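Nucleoprotein (Sendai virus, PDB 6M7D) coats the viral RNA genome, one subunit per six nucleotides, forming the helical nucleocapsid that shields it from nucleases and serves as template for transcription and replication. Local coordinates at residues Gln31-Val44 with Asn96-Lys108. Sequence-based numbering, arbitrary orientation.
Sequences QRSTVSVFVLGPSV and NADVKYVIYNIEK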
# COMPACT_ATOMS: atom_id res chain seq x y z
N GLN A 31 14.12 -20.76 7.02
CA GLN A 31 15.26 -19.91 7.28
C GLN A 31 14.81 -18.48 7.54
O GLN A 31 13.95 -17.94 6.85
CB GLN A 31 16.24 -19.95 6.11
CG GLN A 31 16.76 -21.34 5.82
CD GLN A 31 17.38 -21.98 7.03
OE1 GLN A 31 18.15 -21.35 7.76
NE2 GLN A 31 17.06 -23.25 7.26
N ARG A 32 15.41 -17.86 8.56
CA ARG A 32 15.06 -16.50 8.94
C ARG A 32 16.31 -15.75 9.35
O ARG A 32 17.17 -16.29 10.05
CB ARG A 32 14.03 -16.48 10.08
CG ARG A 32 14.42 -17.33 11.26
CD ARG A 32 13.69 -16.89 12.50
NE ARG A 32 12.27 -16.69 12.27
CZ ARG A 32 11.38 -16.54 13.24
NH1 ARG A 32 11.76 -16.57 14.50
NH2 ARG A 32 10.10 -16.36 12.94
N SER A 33 16.40 -14.50 8.91
CA SER A 33 17.48 -13.64 9.35
C SER A 33 17.17 -13.11 10.75
O SER A 33 16.02 -12.97 11.15
CB SER A 33 17.67 -12.47 8.39
OG SER A 33 18.30 -12.89 7.19
N THR A 34 18.23 -12.84 11.50
CA THR A 34 18.12 -12.24 12.82
C THR A 34 18.38 -10.74 12.67
O THR A 34 19.43 -10.33 12.17
CB THR A 34 19.08 -12.90 13.81
OG1 THR A 34 19.00 -12.23 15.07
CG2 THR A 34 20.52 -12.89 13.30
N VAL A 35 17.40 -9.94 13.05
CA VAL A 35 17.42 -8.50 12.82
C VAL A 35 17.44 -7.78 14.15
O VAL A 35 16.66 -8.09 15.05
CB VAL A 35 16.22 -8.05 11.97
CG1 VAL A 35 16.42 -6.64 11.54
CG2 VAL A 35 16.07 -8.94 10.76
N SER A 36 18.34 -6.81 14.28
CA SER A 36 18.44 -5.98 15.47
C SER A 36 17.47 -4.82 15.36
O SER A 36 17.54 -4.03 14.42
CB SER A 36 19.87 -5.47 15.66
OG SER A 36 20.81 -6.50 15.50
N VAL A 37 16.55 -4.73 16.32
CA VAL A 37 15.61 -3.63 16.42
C VAL A 37 15.91 -2.86 17.69
O VAL A 37 16.01 -3.45 18.77
CB VAL A 37 14.15 -4.13 16.41
CG1 VAL A 37 13.21 -2.97 16.60
CG2 VAL A 37 13.86 -4.83 15.12
N PHE A 38 16.05 -1.55 17.56
CA PHE A 38 16.46 -0.69 18.67
C PHE A 38 15.26 0.10 19.15
O PHE A 38 14.68 0.88 18.40
CB PHE A 38 17.60 0.23 18.24
CG PHE A 38 18.75 -0.50 17.65
CD1 PHE A 38 19.77 -0.96 18.44
CD2 PHE A 38 18.81 -0.74 16.29
CE1 PHE A 38 20.83 -1.64 17.90
CE2 PHE A 38 19.87 -1.42 15.74
CZ PHE A 38 20.88 -1.87 16.55
N VAL A 39 14.89 -0.10 20.41
CA VAL A 39 13.80 0.61 21.05
C VAL A 39 14.39 1.59 22.04
O VAL A 39 15.51 1.41 22.51
CB VAL A 39 12.82 -0.36 21.73
CG1 VAL A 39 12.36 -1.41 20.74
CG2 VAL A 39 13.46 -1.01 22.93
N LEU A 40 13.64 2.65 22.34
CA LEU A 40 14.12 3.64 23.30
C LEU A 40 13.67 3.28 24.70
O LEU A 40 12.48 3.10 24.96
CB LEU A 40 13.60 5.03 22.94
CG LEU A 40 13.94 5.57 21.56
CD1 LEU A 40 13.82 7.08 21.55
CD2 LEU A 40 15.32 5.14 21.15
N GLY A 41 14.63 3.16 25.60
CA GLY A 41 14.33 2.98 27.00
C GLY A 41 13.87 4.28 27.63
O GLY A 41 13.96 5.37 27.05
N PRO A 42 13.35 4.17 28.85
CA PRO A 42 12.87 5.38 29.54
C PRO A 42 13.97 6.37 29.84
O PRO A 42 13.68 7.50 30.26
CB PRO A 42 12.24 4.82 30.82
CG PRO A 42 12.86 3.48 31.01
CD PRO A 42 13.13 2.95 29.64
N SER A 43 15.24 6.00 29.64
CA SER A 43 16.33 6.93 29.88
C SER A 43 16.32 8.07 28.88
O SER A 43 16.72 9.20 29.21
CB SER A 43 17.67 6.18 29.82
OG SER A 43 17.63 5.01 30.61
N VAL A 44 15.87 7.82 27.66
CA VAL A 44 15.83 8.84 26.62
C VAL A 44 14.52 9.61 26.73
O VAL A 44 13.50 9.21 26.16
CB VAL A 44 15.99 8.22 25.22
CG1 VAL A 44 16.41 9.29 24.22
CG2 VAL A 44 16.99 7.09 25.25
N ASN A 96 6.39 -12.85 12.54
CA ASN A 96 6.51 -13.33 11.14
C ASN A 96 7.59 -14.42 11.09
O ASN A 96 8.43 -14.45 12.01
CB ASN A 96 6.80 -12.20 10.15
CG ASN A 96 8.19 -11.63 10.32
OD1 ASN A 96 8.76 -11.07 9.38
ND2 ASN A 96 8.76 -11.77 11.51
N ALA A 97 7.55 -15.29 10.07
CA ALA A 97 8.57 -16.36 9.94
C ALA A 97 9.76 -15.86 9.12
O ALA A 97 10.77 -16.57 9.04
CB ALA A 97 7.95 -17.59 9.32
N ASP A 98 9.61 -14.68 8.51
CA ASP A 98 10.67 -14.08 7.65
C ASP A 98 11.92 -13.74 8.46
O ASP A 98 13.03 -14.04 7.97
CB ASP A 98 10.13 -12.85 6.90
CG ASP A 98 9.39 -13.22 5.62
OD1 ASP A 98 8.29 -12.68 5.41
OD2 ASP A 98 9.93 -14.04 4.85
N VAL A 99 11.77 -13.19 9.67
CA VAL A 99 12.96 -12.79 10.47
C VAL A 99 12.67 -12.85 11.98
O VAL A 99 11.48 -12.90 12.35
CB VAL A 99 13.45 -11.37 10.11
CG1 VAL A 99 14.21 -11.32 8.79
CG2 VAL A 99 12.31 -10.36 10.11
N LYS A 100 13.74 -12.89 12.78
CA LYS A 100 13.67 -12.86 14.23
C LYS A 100 14.19 -11.51 14.70
O LYS A 100 15.35 -11.16 14.43
CB LYS A 100 14.48 -13.99 14.85
CG LYS A 100 14.17 -14.23 16.31
CD LYS A 100 15.29 -14.98 17.00
CE LYS A 100 16.56 -14.15 17.06
NZ LYS A 100 17.59 -14.77 17.93
N TYR A 101 13.35 -10.76 15.39
CA TYR A 101 13.69 -9.42 15.85
C TYR A 101 14.39 -9.52 17.20
O TYR A 101 13.82 -10.06 18.15
CB TYR A 101 12.45 -8.54 15.95
CG TYR A 101 11.91 -8.10 14.61
CD1 TYR A 101 12.76 -7.65 13.61
CD2 TYR A 101 10.56 -8.14 14.34
CE1 TYR A 101 12.27 -7.24 12.40
CE2 TYR A 101 10.07 -7.74 13.13
CZ TYR A 101 10.92 -7.29 12.16
OH TYR A 101 10.43 -6.89 10.94
N VAL A 102 15.62 -9.03 17.27
CA VAL A 102 16.37 -8.96 18.51
C VAL A 102 16.27 -7.52 19.00
O VAL A 102 16.87 -6.61 18.43
CB VAL A 102 17.83 -9.38 18.33
CG1 VAL A 102 18.44 -9.74 19.66
CG2 VAL A 102 17.91 -10.54 17.38
N ILE A 103 15.50 -7.32 20.07
CA ILE A 103 15.21 -5.97 20.54
C ILE A 103 16.36 -5.48 21.41
O ILE A 103 16.66 -6.06 22.45
CB ILE A 103 13.88 -5.94 21.31
CG1 ILE A 103 12.73 -6.29 20.37
CG2 ILE A 103 13.67 -4.58 21.93
CD1 ILE A 103 11.42 -6.44 21.07
N TYR A 104 17.00 -4.40 20.97
CA TYR A 104 18.01 -3.70 21.74
C TYR A 104 17.40 -2.42 22.28
O TYR A 104 16.47 -1.87 21.71
CB TYR A 104 19.23 -3.37 20.88
CG TYR A 104 20.10 -4.55 20.49
CD1 TYR A 104 19.61 -5.84 20.49
CD2 TYR A 104 21.42 -4.35 20.12
CE1 TYR A 104 20.40 -6.90 20.13
CE2 TYR A 104 22.22 -5.41 19.76
CZ TYR A 104 21.71 -6.69 19.77
OH TYR A 104 22.51 -7.75 19.42
N ASN A 105 17.94 -1.95 23.40
CA ASN A 105 17.44 -0.74 24.04
C ASN A 105 18.46 0.37 23.90
O ASN A 105 19.63 0.19 24.25
CB ASN A 105 17.13 -0.98 25.51
CG ASN A 105 15.88 -1.81 25.71
OD1 ASN A 105 15.90 -3.03 25.53
ND2 ASN A 105 14.79 -1.16 26.08
N ILE A 106 18.02 1.51 23.39
CA ILE A 106 18.83 2.73 23.39
C ILE A 106 18.62 3.40 24.73
O ILE A 106 17.51 3.79 25.07
CB ILE A 106 18.46 3.67 22.24
CG1 ILE A 106 18.35 2.90 20.92
CG2 ILE A 106 19.48 4.77 22.13
CD1 ILE A 106 19.64 2.31 20.49
N GLU A 107 19.71 3.52 25.49
CA GLU A 107 19.68 4.13 26.85
C GLU A 107 20.55 5.39 26.86
O GLU A 107 21.69 5.32 26.35
CB GLU A 107 20.20 3.13 27.88
CG GLU A 107 19.36 1.88 27.99
CD GLU A 107 17.97 2.10 28.56
OE1 GLU A 107 17.63 3.26 28.85
OE2 GLU A 107 17.23 1.10 28.70
N LYS A 108 20.05 6.48 27.44
CA LYS A 108 20.82 7.75 27.50
C LYS A 108 21.49 7.87 28.88
O LYS A 108 20.76 7.85 29.89
CB LYS A 108 19.87 8.94 27.27
CG LYS A 108 20.53 10.31 27.27
CD LYS A 108 21.16 10.67 25.94
CE LYS A 108 21.80 12.05 25.95
NZ LYS A 108 22.33 12.41 24.62
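Backbone bonding pairs S33-L40 with V99-I106 in parallel. Eight N-H...O=C bonds run from K100 N to S33 O at one end to G41 N to I106 O at the other. K100, V102, Y104 and I106 each use both N and O.

The mainly helical chain carries one mixed four-stranded sheet here. Strand 33-40 forms its edge within the chain, and 118-122 continues it beyond 99-108. The mostly helical connection between the two strands, a beta-alpha-beta crossover, includes helix 68-80, which touches V35, V37 and Y101.

Apolar contacts occupy both faces. V37 CG1 is anti to the backbone N (chi1 176°), which turns CG2 onto the Y101 ring, 3.4 Å from Y101 CD1. V35 CB meets the edge of that ring. V39 CG1 touches I103 CG2. On the other face, the F38 and Y104 side chains run alongside each other, their rings meeting obliquely with planes at 86°. F38 CD1 packs on Y104 CB at 3.5 Å. I106 CD1 reaches F38 CB at 3.7 Å, while L134 of helix 129-135 touches both residues.

Polar contacts lie at the ends. S43 OG is modelled doubtfully close to E107 OE1. The R32 guanidinium has V99 O over one face.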